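Local coordinates for protein Cag38821 (Sulfolobus islandicus rod-shaped virus 1, PDB 2X48) that is of unknown function but contains a helix-turn-helix-like pair of helices packed on a third, consistent with binding DNA, at residues Leu20-His25 and Arg50-Ser54. Sequence-based numbering, arbitrary orientation.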
# COMPACT_ATOMS: atom_id res chain seq x y z
N LEU A 20 4.73 0.84 4.23
CA LEU A 20 4.02 0.98 2.95
C LEU A 20 4.13 -0.31 2.18
O LEU A 20 3.14 -0.79 1.60
CB LEU A 20 4.56 2.13 2.09
CG LEU A 20 4.20 3.58 2.43
CD1 LEU A 20 4.95 4.52 1.48
CD2 LEU A 20 2.69 3.82 2.36
N VAL A 21 5.33 -0.89 2.16
CA VAL A 21 5.54 -2.17 1.48
C VAL A 21 4.58 -3.22 2.04
O VAL A 21 3.88 -3.88 1.28
CB VAL A 21 7.00 -2.65 1.61
CG1 VAL A 21 7.13 -4.11 1.18
CG2 VAL A 21 7.92 -1.75 0.79
N SER A 22 4.53 -3.33 3.37
CA SER A 22 3.65 -4.28 4.04
C SER A 22 2.19 -4.11 3.66
O SER A 22 1.51 -5.10 3.38
CB SER A 22 3.80 -4.18 5.55
OG SER A 22 4.95 -4.88 5.98
N VAL A 23 1.70 -2.87 3.62
CA VAL A 23 0.32 -2.61 3.22
C VAL A 23 0.11 -2.98 1.75
O VAL A 23 -0.89 -3.59 1.39
CB VAL A 23 -0.07 -1.14 3.44
CG1 VAL A 23 -1.45 -0.84 2.85
CG2 VAL A 23 -0.05 -0.82 4.93
N ALA A 24 1.08 -2.62 0.90
CA ALA A 24 1.04 -2.96 -0.51
C ALA A 24 0.84 -4.45 -0.65
O ALA A 24 -0.04 -4.89 -1.40
CB ALA A 24 2.32 -2.51 -1.20
N HIS A 25 1.66 -5.22 0.07
CA HIS A 25 1.57 -6.70 0.03
C HIS A 25 0.19 -7.21 0.44
O HIS A 25 -0.33 -8.12 -0.20
CB HIS A 25 2.61 -7.37 0.95
CG HIS A 25 4.02 -7.29 0.43
ND1 HIS A 25 5.12 -7.56 1.23
CD2 HIS A 25 4.52 -6.97 -0.79
CE1 HIS A 25 6.22 -7.42 0.52
NE2 HIS A 25 5.89 -7.06 -0.71
N ARG A 50 7.66 -2.17 -7.63
CA ARG A 50 8.85 -2.49 -6.83
C ARG A 50 8.47 -3.17 -5.52
O ARG A 50 9.12 -4.12 -5.10
CB ARG A 50 9.62 -1.23 -6.45
CG ARG A 50 10.34 -0.53 -7.57
CD ARG A 50 10.80 0.87 -7.11
NE ARG A 50 11.99 1.36 -7.80
CZ ARG A 50 12.52 2.57 -7.62
NH1 ARG A 50 11.96 3.43 -6.76
NH2 ARG A 50 13.61 2.93 -8.29
N TYR A 51 7.45 -2.64 -4.86
CA TYR A 51 7.04 -3.17 -3.57
C TYR A 51 6.57 -4.61 -3.67
O TYR A 51 6.93 -5.43 -2.83
CB TYR A 51 5.91 -2.33 -2.96
CG TYR A 51 6.28 -0.92 -2.53
CD1 TYR A 51 7.62 -0.51 -2.42
CD2 TYR A 51 5.29 -0.01 -2.18
CE1 TYR A 51 7.93 0.78 -2.01
CE2 TYR A 51 5.60 1.27 -1.77
CZ TYR A 51 6.92 1.66 -1.68
OH TYR A 51 7.23 2.93 -1.27
N LEU A 52 5.81 -4.92 -4.71
CA LEU A 52 5.20 -6.24 -4.86
C LEU A 52 6.18 -7.31 -5.32
O LEU A 52 5.86 -8.49 -5.26
CB LEU A 52 4.01 -6.18 -5.83
CG LEU A 52 2.88 -5.23 -5.43
CD1 LEU A 52 1.74 -5.35 -6.41
CD2 LEU A 52 2.40 -5.51 -4.02
N GLU A 53 7.38 -6.91 -5.75
CA GLU A 53 8.42 -7.88 -6.11
C GLU A 53 9.32 -8.25 -4.91
O GLU A 53 10.39 -8.83 -5.10
CB GLU A 53 9.25 -7.39 -7.31
CG GLU A 53 10.22 -6.24 -7.04
CD GLU A 53 11.03 -5.85 -8.27
OE1 GLU A 53 12.28 -5.97 -8.24
OE2 GLU A 53 10.42 -5.43 -9.28
N SER A 54 8.87 -7.92 -3.69
CA SER A 54 9.65 -8.18 -2.46
C SER A 54 8.99 -9.25 -1.58
O SER A 54 7.76 -9.39 -1.57
CB SER A 54 9.81 -6.88 -1.65
OG SER A 54 10.48 -5.86 -2.39
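Tyr-51, on helix 45-52, lays its ring against helix 17-29, where Val-21, Ala-24 and Leu-20 meet it in turn. The apolar part of the contact centres on this ring. Val-21 CG2 sits over one face of the Tyr-51 ring, 3.8 Å from its centroid and 26° off the normal, a CH-pi contact displaced toward Tyr-51 CD1, the nearest ring atom. With CG1 anti to the backbone N (chi1 168°), Val-21 turns CG2, the methyl anti to the carbonyl carbon, onto the ring. Ala-24 CB comes to 4.0 Å from Tyr-51 CB, and Leu-20 CD1 to 3.9 Å from Tyr-51 OH. The phenol oxygen itself is hydrogen-bonded to Glu-17, one turn before Val-21 on the same helix. Leu-52 CD2 lies 4.1 Å from Ala-24 CB.

The polar part is a side-chain-to-backbone bond: His-25 NE2 donates to Tyr-51 O at 2.9 Å, bent to 139° at the hydrogen, with the donor above the carbonyl plane. Ser-54 N reaches Tyr-51 O from the opposite face, at 3.3 Å, so two donors serve one backbone carbonyl.

Leu-20 and Ala-24 also touch Leu-41 of helix 34-41; helix 17-29 thus packs on the 34-41 and 45-52 pair, an arrangement consistent with a helix-turn-helix. The chemistry implies that Tyr-51 is tied to helix 17-29 at its phenol by Glu-17 and, less ideally, at its carbonyl by His-25, with apolar contacts between.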